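Local coordinates for lantibiotic dehydratase (Microbispora corallina, PDB 5EHK), which probably dehydrates serine and threonine residues of the NAI-107 precursor peptide by a glutamyl-tRNA-dependent route, as lantibiotic dehydratases of its class do, at residues Leu736-Asp741 against Arg746-Asp751; Met732-Leu737 against Arg754-Leu759. One frame throughout, in Å; residues are numbered along the deposited sequence.

Contacts 1 and 2 lie with their centres about 11 Å apart, about 39 Å and 29 Å respectively from the centre of the chain. Their segments overlap at L736-L737. In chain order, the turn at 732-734 leads into strand 735-739, the strand into helix 743-755, and the helix into the turn at 756-759 and strand 760-763. Contact 1 packs the strand and the turn after it on the middle of the helix; contact 2 sets Q734, just before the strand, against the helix end and the turn that follows. Strands 735-739 and 760-763 both pair antiparallel with strand 726-730; contact 1 packs the intervening helix, and contact 2 joins the two turns at its far end.

Contact 1 (Leu736-Asp741 against Arg746-Asp751); sequences LLLDLD and RVLLRD
The guanidinium of R746 has D741 O over one face, 3.4 Å from NH2 at an angle too poor for a hydrogen bond, while L740 O approaches it obliquely and lies closer to the aliphatic chain, 3.2 Å from CD. A strand-turn-helix unit is folded up here: the axes of strand residues 736-739 and helix residues 746-751 make 136° and approach to 8.7 Å. A bend at chi3 (-59°) sets the arginine head beside the turn. Its polar bonds lie elsewhere: NE is hydrogen-bonded to D742 O, and NH1 forms a salt bridge with D711 of helix 707-721.

The rest of the interface is built of leucines. L738 divides its two methyls between successive helix residues, CD1 meeting L749 CD1 and CD2 meeting L748 CD2, both at 3.7 Å; the L738 and L748 side chains cross at about a right angle. More loosely, L740 CD2 lies 4.2 Å from L749 CD2. L714 and I134, on two other helices, cover L749 and L748. The strand ends in an Asx turn at D739, whose OD1 also pairs with R725: D741 N donates to the anti lone pair of D739 OD1 over 3.1 Å, at 156°.

Contact 2 (Met732-Leu737 against Arg754-Leu759); sequences MDQRLL and RRTPEL
Q734 reaches across to T756 and L759 with the nitrogen end of its side-chain amide. Two torsions account for its course: CG lies between the backbone N and the carbonyl carbon (chi1 74°), and a bend at chi2 (-78°) turns the chain, which meets T756 from the opposite direction and L759 at about a right angle. NE2 lies 3.3 Å from L759 CD1, a contact of an amide nitrogen with a methyl, and 3.8 Å from T756 OG1, which the geometry does not make a hydrogen bond.

The other amide atom, OE1, is hydrogen-bonded to S731 OG, which ties the glutamine back to its own turn. OE1 also lies at the edge of the R755 guanidinium, near its plane, but 4.3 Å from NH1. R755 itself is extended through its first three torsions and turns only at the last (chi4 -90°); its NH1 makes a salt bridge with E752 OE2, the oxygen to which T756 OG1 is also hydrogen-bonded. E752 thus holds R755, at the helix end, and T756, just after it, on the side of Q734.

T756 is the first residue to leave helical geometry and opens a type I beta turn to L759, closed by a weak bond from L759 N to T756 O. The contact thus sets the connection of the beta hairpin formed by strands 726-730 and 735-739 against a helix-to-strand beta turn.

Contact 1 (Leu736-Asp741 against Arg746-Asp751)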
ATOM      1  N   LEU A 736      35.899   5.066   2.256  1.00 39.19           N
ATOM      2  CA  LEU A 736      37.108   4.550   2.891  1.00 37.00           C
ATOM      3  C   LEU A 736      38.067   3.874   1.905  1.00 39.73           C
ATOM      4  O   LEU A 736      37.832   2.749   1.457  1.00 33.41           O
ATOM      5  CB  LEU A 736      36.745   3.628   4.047  1.00 34.85           C
ATOM      6  CG  LEU A 736      37.725   3.644   5.216  1.00 41.12           C
ATOM      7  CD1 LEU A 736      38.088   5.075   5.571  1.00 40.59           C
ATOM      8  CD2 LEU A 736      37.142   2.909   6.429  1.00 40.80           C
ATOM      9  N   LEU A 737      39.137   4.594   1.556  1.00 41.56           N
ATOM     10  CA  LEU A 737      40.156   4.100   0.632  1.00 34.28           C
ATOM     11  C   LEU A 737      41.022   3.098   1.355  1.00 30.06           C
ATOM     12  O   LEU A 737      41.782   3.455   2.258  1.00 28.20           O
ATOM     13  CB  LEU A 737      41.047   5.256   0.164  1.00 32.91           C
ATOM     14  CG  LEU A 737      41.590   5.261  -1.269  1.00 27.39           C
ATOM     15  CD1 LEU A 737      41.712   3.853  -1.811  1.00 30.61           C
ATOM     16  CD2 LEU A 737      40.708   6.095  -2.171  1.00 33.94           C
ATOM     17  N   LEU A 738      40.926   1.841   0.944  1.00 31.03           N
ATOM     18  CA  LEU A 738      41.663   0.786   1.629  1.00 38.03           C
ATOM     19  C   LEU A 738      42.569   0.057   0.652  1.00 38.56           C
ATOM     20  O   LEU A 738      42.160  -0.280  -0.460  1.00 40.44           O
ATOM     21  CB  LEU A 738      40.728  -0.226   2.311  1.00 37.73           C
ATOM     22  CG  LEU A 738      39.745   0.213   3.399  1.00 32.80           C
ATOM     23  CD1 LEU A 738      38.865  -0.969   3.756  1.00 30.57           C
ATOM     24  CD2 LEU A 738      40.446   0.788   4.632  1.00 30.06           C
ATOM     25  N   ASP A 739      43.812  -0.158   1.069  1.00 36.76           N
ATOM     26  CA  ASP A 739      44.697  -1.065   0.363  1.00 45.49           C
ATOM     27  C   ASP A 739      44.610  -2.460   0.999  1.00 45.86           C
ATOM     28  O   ASP A 739      45.067  -2.654   2.135  1.00 42.86           O
ATOM     29  CB  ASP A 739      46.122  -0.512   0.404  1.00 44.38           C
ATOM     30  CG  ASP A 739      47.027  -1.155  -0.625  1.00 48.88           C
ATOM     31  OD1 ASP A 739      47.015  -2.401  -0.748  1.00 49.84           O
ATOM     32  OD2 ASP A 739      47.719  -0.409  -1.353  1.00 50.93           O
ATOM     33  N   LEU A 740      44.072  -3.434   0.255  1.00 36.92           N
ATOM     34  CA  LEU A 740      43.815  -4.757   0.832  1.00 45.15           C
ATOM     35  C   LEU A 740      45.046  -5.655   0.884  1.00 52.77           C
ATOM     36  O   LEU A 740      44.958  -6.816   1.303  1.00 53.12           O
ATOM     37  CB  LEU A 740      42.675  -5.486   0.114  1.00 40.63           C
ATOM     38  CG  LEU A 740      41.286  -4.866   0.252  1.00 42.42           C
ATOM     39  CD1 LEU A 740      40.190  -5.833  -0.200  1.00 34.22           C
ATOM     40  CD2 LEU A 740      41.057  -4.361   1.666  1.00 39.40           C
ATOM     41  N   ASP A 741      46.187  -5.112   0.468  1.00 47.56           N
ATOM     42  CA  ASP A 741      47.464  -5.802   0.610  1.00 55.59           C
ATOM     43  C   ASP A 741      47.976  -5.479   2.008  1.00 54.32           C
ATOM     44  O   ASP A 741      48.556  -6.323   2.696  1.00 58.06           O
ATOM     45  CB  ASP A 741      48.459  -5.312  -0.458  1.00 73.61           C
ATOM     46  CG  ASP A 741      49.391  -6.426  -0.987  1.00 76.54           C
ATOM     47  OD1 ASP A 741      49.785  -7.336  -0.213  1.00 72.74           O
ATOM     48  OD2 ASP A 741      49.733  -6.377  -2.195  1.00 66.77           O
ATOM     49  N   ARG A 746      43.534  -4.373   6.216  1.00 49.40           N
ATOM     50  CA  ARG A 746      42.761  -5.616   6.204  1.00 51.45           C
ATOM     51  C   ARG A 746      41.994  -5.873   7.508  1.00 47.39           C
ATOM     52  O   ARG A 746      40.982  -6.573   7.507  1.00 47.03           O
ATOM     53  CB  ARG A 746      43.651  -6.814   5.863  1.00 52.14           C
ATOM     54  CG  ARG A 746      43.723  -7.128   4.380  1.00 56.04           C
ATOM     55  CD  ARG A 746      44.593  -8.337   4.134  1.00 57.63           C
ATOM     56  NE  ARG A 746      45.944  -8.106   4.630  1.00 59.81           N
ATOM     57  CZ  ARG A 746      46.901  -9.028   4.645  1.00 67.44           C
ATOM     58  NH1 ARG A 746      46.648 -10.253   4.197  1.00 66.22           N
ATOM     59  NH2 ARG A 746      48.109  -8.725   5.112  1.00 62.73           N
ATOM     60  N   VAL A 747      42.478  -5.322   8.619  1.00 47.41           N
ATOM     61  CA  VAL A 747      41.773  -5.479   9.886  1.00 47.90           C
ATOM     62  C   VAL A 747      40.804  -4.335  10.060  1.00 44.97           C
ATOM     63  O   VAL A 747      39.801  -4.462  10.735  1.00 46.30           O
ATOM     64  CB  VAL A 747      42.719  -5.547  11.109  1.00 52.99           C
ATOM     65  CG1 VAL A 747      43.956  -6.390  10.797  1.00 49.62           C
ATOM     66  CG2 VAL A 747      43.109  -4.150  11.581  1.00 54.46           C
ATOM     67  N   LEU A 748      41.114  -3.208   9.437  1.00 48.16           N
ATOM     68  CA  LEU A 748      40.234  -2.059   9.480  1.00 46.02           C
ATOM     69  C   LEU A 748      38.935  -2.376   8.751  1.00 48.16           C
ATOM     70  O   LEU A 748      37.853  -1.944   9.167  1.00 45.34           O
ATOM     71  CB  LEU A 748      40.922  -0.837   8.876  1.00 44.59           C
ATOM     72  CG  LEU A 748      40.160   0.474   9.079  1.00 49.89           C
ATOM     73  CD1 LEU A 748      40.162   0.892  10.539  1.00 45.59           C
ATOM     74  CD2 LEU A 748      40.769   1.555   8.212  1.00 47.93           C
ATOM     75  N   LEU A 749      39.054  -3.134   7.661  1.00 44.79           N
ATOM     76  CA  LEU A 749      37.901  -3.552   6.879  1.00 40.10           C
ATOM     77  C   LEU A 749      37.049  -4.515   7.685  1.00 45.00           C
ATOM     78  O   LEU A 749      35.831  -4.552   7.526  1.00 51.02           O
ATOM     79  CB  LEU A 749      38.323  -4.208   5.562  1.00 39.42           C
ATOM     80  CG  LEU A 749      37.202  -4.834   4.718  1.00 33.58           C
ATOM     81  CD1 LEU A 749      36.402  -3.768   4.027  1.00 27.58           C
ATOM     82  CD2 LEU A 749      37.721  -5.843   3.703  1.00 40.96           C
ATOM     83  N   ARG A 750      37.679  -5.291   8.557  1.00 40.96           N
ATOM     84  CA  ARG A 750      36.923  -6.252   9.345  1.00 47.65           C
ATOM     85  C   ARG A 750      36.103  -5.527  10.400  1.00 49.42           C
ATOM     86  O   ARG A 750      34.920  -5.806  10.578  1.00 56.02           O
ATOM     87  CB  ARG A 750      37.843  -7.285   9.992  1.00 58.78           C
ATOM     88  CG  ARG A 750      37.122  -8.404  10.745  1.00 58.67           C
ATOM     89  CD  ARG A 750      38.152  -9.381  11.290  1.00 61.48           C
ATOM     90  NE  ARG A 750      37.579 -10.495  12.040  1.00 65.34           N
ATOM     91  CZ  ARG A 750      38.298 -11.517  12.488  1.00 67.27           C
ATOM     92  NH1 ARG A 750      39.607 -11.547  12.270  1.00 65.38           N
ATOM     93  NH2 ARG A 750      37.721 -12.503  13.161  1.00 73.54           N
ATOM     94  N   ASP A 751      36.739  -4.590  11.094  1.00 48.75           N
ATOM     95  CA  ASP A 751      36.075  -3.816  12.131  1.00 48.14           C
ATOM     96  C   ASP A 751      34.948  -2.998  11.522  1.00 51.20           C
ATOM     97  O   ASP A 751      33.858  -2.894  12.089  1.00 51.62           O
ATOM     98  CB  ASP A 751      37.074  -2.877  12.802  1.00 49.86           C
ATOM     99  CG  ASP A 751      36.534  -2.261  14.079  1.00 58.10           C
ATOM    100  OD1 ASP A 751      35.716  -2.912  14.767  1.00 65.54           O
ATOM    101  OD2 ASP A 751      36.920  -1.114  14.391  1.00 59.11           O
TER

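Contact 2 (Met732-Leu737 against Arg754-Leu759)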
ATOM      1  N   MET A 732      26.804   5.092   4.098  1.00 57.43           N
ATOM      2  CA  MET A 732      26.207   6.416   4.139  1.00 55.58           C
ATOM      3  C   MET A 732      27.194   7.365   4.797  1.00 57.20           C
ATOM      4  O   MET A 732      27.374   8.498   4.354  1.00 54.09           O
ATOM      5  CB  MET A 732      24.895   6.396   4.913  1.00 64.97           C
ATOM      6  CG  MET A 732      24.215   7.760   5.040  1.00 77.70           C
ATOM      7  SD  MET A 732      22.749   7.727   6.100  1.00 96.44           S
ATOM      8  CE  MET A 732      23.490   7.261   7.670  1.00 69.08           C
ATOM      9  N   ASP A 733      27.842   6.884   5.853  1.00 61.78           N
ATOM     10  CA  ASP A 733      28.744   7.718   6.650  1.00 65.39           C
ATOM     11  C   ASP A 733      30.225   7.741   6.227  1.00 61.47           C
ATOM     12  O   ASP A 733      30.934   8.698   6.551  1.00 56.16           O
ATOM     13  CB  ASP A 733      28.607   7.386   8.141  1.00 66.78           C
ATOM     14  CG  ASP A 733      27.430   8.102   8.792  1.00 84.75           C
ATOM     15  OD1 ASP A 733      27.353   9.349   8.674  1.00 83.19           O
ATOM     16  OD2 ASP A 733      26.571   7.420   9.399  1.00 89.59           O
ATOM     17  N   GLN A 734      30.695   6.708   5.514  1.00 62.76           N
ATOM     18  CA  GLN A 734      32.120   6.648   5.144  1.00 59.18           C
ATOM     19  C   GLN A 734      32.402   6.360   3.662  1.00 49.79           C
ATOM     20  O   GLN A 734      31.762   5.525   3.023  1.00 44.45           O
ATOM     21  CB  GLN A 734      32.917   5.670   6.015  1.00 57.38           C
ATOM     22  CG  GLN A 734      32.669   4.207   5.725  1.00 54.87           C
ATOM     23  CD  GLN A 734      31.378   3.703   6.328  1.00 63.94           C
ATOM     24  OE1 GLN A 734      30.615   4.466   6.928  1.00 60.96           O
ATOM     25  NE2 GLN A 734      31.136   2.398   6.197  1.00 62.58           N
ATOM     26  N   ARG A 735      33.365   7.106   3.140  1.00 48.19           N
ATOM     27  CA  ARG A 735      34.120   6.706   1.978  1.00 43.59           C
ATOM     28  C   ARG A 735      35.424   6.250   2.614  1.00 42.31           C
ATOM     29  O   ARG A 735      35.991   6.963   3.446  1.00 42.40           O
ATOM     30  CB  ARG A 735      34.363   7.922   1.088  1.00 45.36           C
ATOM     31  CG  ARG A 735      33.111   8.469   0.415  1.00 47.15           C
ATOM     32  CD  ARG A 735      33.401   9.818  -0.228  1.00 52.26           C
ATOM     33  NE  ARG A 735      32.250  10.344  -0.966  1.00 62.59           N
ATOM     34  CZ  ARG A 735      31.205  10.954  -0.403  1.00 57.96           C
ATOM     35  NH1 ARG A 735      31.147  11.119   0.913  1.00 50.98           N
ATOM     36  NH2 ARG A 735      30.210  11.398  -1.156  1.00 57.59           N
ATOM     37  N   LEU A 736      35.899   5.066   2.256  1.00 39.19           N
ATOM     38  CA  LEU A 736      37.108   4.550   2.891  1.00 37.00           C
ATOM     39  C   LEU A 736      38.067   3.874   1.905  1.00 39.73           C
ATOM     40  O   LEU A 736      37.832   2.749   1.457  1.00 33.41           O
ATOM     41  CB  LEU A 736      36.745   3.628   4.047  1.00 34.85           C
ATOM     42  CG  LEU A 736      37.725   3.644   5.216  1.00 41.12           C
ATOM     43  CD1 LEU A 736      38.088   5.075   5.571  1.00 40.59           C
ATOM     44  CD2 LEU A 736      37.142   2.909   6.429  1.00 40.80           C
ATOM     45  N   LEU A 737      39.137   4.594   1.556  1.00 41.56           N
ATOM     46  CA  LEU A 737      40.156   4.100   0.632  1.00 34.28           C
ATOM     47  C   LEU A 737      41.022   3.098   1.355  1.00 30.06           C
ATOM     48  O   LEU A 737      41.782   3.455   2.258  1.00 28.20           O
ATOM     49  CB  LEU A 737      41.047   5.256   0.164  1.00 32.91           C
ATOM     50  CG  LEU A 737      41.590   5.261  -1.269  1.00 27.39           C
ATOM     51  CD1 LEU A 737      41.712   3.853  -1.811  1.00 30.61           C
ATOM     52  CD2 LEU A 737      40.708   6.095  -2.171  1.00 33.94           C
ATOM     53  N   ARG A 754      31.942  -5.393  10.665  1.00 51.25           N
ATOM     54  CA  ARG A 754      31.202  -5.799  11.853  1.00 53.60           C
ATOM     55  C   ARG A 754      30.315  -4.636  12.253  1.00 53.87           C
ATOM     56  O   ARG A 754      29.163  -4.811  12.654  1.00 55.45           O
ATOM     57  CB  ARG A 754      32.161  -6.133  13.000  1.00 59.35           C
ATOM     58  CG  ARG A 754      33.124  -7.291  12.725  1.00 66.40           C
ATOM     59  CD  ARG A 754      34.165  -7.448  13.836  1.00 68.02           C
ATOM     60  NE  ARG A 754      33.547  -7.751  15.126  1.00 85.03           N
ATOM     61  CZ  ARG A 754      34.214  -7.878  16.271  1.00 83.85           C
ATOM     62  NH1 ARG A 754      35.532  -7.726  16.299  1.00 75.68           N
ATOM     63  NH2 ARG A 754      33.558  -8.153  17.392  1.00 86.61           N
ATOM     64  N   ARG A 755      30.869  -3.441  12.108  1.00 54.74           N
ATOM     65  CA  ARG A 755      30.211  -2.203  12.498  1.00 52.71           C
ATOM     66  C   ARG A 755      29.149  -1.730  11.495  1.00 52.72           C
ATOM     67  O   ARG A 755      28.077  -1.292  11.892  1.00 59.11           O
ATOM     68  CB  ARG A 755      31.268  -1.123  12.737  1.00 53.83           C
ATOM     69  CG  ARG A 755      30.714   0.257  12.939  1.00 58.83           C
ATOM     70  CD  ARG A 755      31.820   1.285  13.087  1.00 62.42           C
ATOM     71  NE  ARG A 755      31.257   2.625  13.178  1.00 66.98           N
ATOM     72  CZ  ARG A 755      31.031   3.407  12.133  1.00 72.61           C
ATOM     73  NH1 ARG A 755      31.350   2.993  10.917  1.00 63.67           N
ATOM     74  NH2 ARG A 755      30.502   4.612  12.306  1.00 92.08           N
ATOM     75  N   THR A 756      29.443  -1.814  10.201  1.00 50.68           N
ATOM     76  CA  THR A 756      28.500  -1.352   9.181  1.00 52.21           C
ATOM     77  C   THR A 756      28.211  -2.447   8.157  1.00 55.86           C
ATOM     78  O   THR A 756      28.830  -2.473   7.094  1.00 54.74           O
ATOM     79  CB  THR A 756      29.064  -0.129   8.419  1.00 54.77           C
ATOM     80  OG1 THR A 756      29.807   0.705   9.316  1.00 61.82           O
ATOM     81  CG2 THR A 756      27.947   0.681   7.786  1.00 54.98           C
ATOM     82  N   PRO A 757      27.239  -3.328   8.460  1.00 56.17           N
ATOM     83  CA  PRO A 757      26.873  -4.554   7.728  1.00 53.54           C
ATOM     84  C   PRO A 757      26.509  -4.390   6.251  1.00 50.89           C
ATOM     85  O   PRO A 757      26.729  -5.318   5.477  1.00 53.98           O
ATOM     86  CB  PRO A 757      25.634  -5.051   8.480  1.00 50.75           C
ATOM     87  CG  PRO A 757      25.097  -3.850   9.151  1.00 55.29           C
ATOM     88  CD  PRO A 757      26.298  -3.058   9.556  1.00 54.76           C
ATOM     89  N   GLU A 758      25.948  -3.257   5.858  1.00 43.48           N
ATOM     90  CA  GLU A 758      25.543  -3.093   4.466  1.00 49.37           C
ATOM     91  C   GLU A 758      26.646  -2.428   3.622  1.00 46.20           C
ATOM     92  O   GLU A 758      26.380  -1.887   2.551  1.00 43.37           O
ATOM     93  CB  GLU A 758      24.221  -2.317   4.379  1.00 46.50           C
ATOM     94  CG  GLU A 758      24.338  -0.819   4.676  1.00 45.01           C
ATOM     95  CD  GLU A 758      24.775  -0.514   6.104  1.00 53.33           C
ATOM     96  OE1 GLU A 758      24.822  -1.447   6.944  1.00 51.36           O
ATOM     97  OE2 GLU A 758      25.088   0.666   6.381  1.00 56.92           O
ATOM     98  N   LEU A 759      27.886  -2.514   4.097  1.00 45.08           N
ATOM     99  CA  LEU A 759      29.035  -1.884   3.442  1.00 40.51           C
ATOM    100  C   LEU A 759      29.283  -2.485   2.065  1.00 36.32           C
ATOM    101  O   LEU A 759      28.988  -3.655   1.818  1.00 38.54           O
ATOM    102  CB  LEU A 759      30.285  -2.035   4.317  1.00 40.88           C
ATOM    103  CG  LEU A 759      31.652  -1.406   4.007  1.00 35.50           C
ATOM    104  CD1 LEU A 759      31.585   0.089   3.864  1.00 35.74           C
ATOM    105  CD2 LEU A 759      32.640  -1.784   5.113  1.00 41.97           C
TER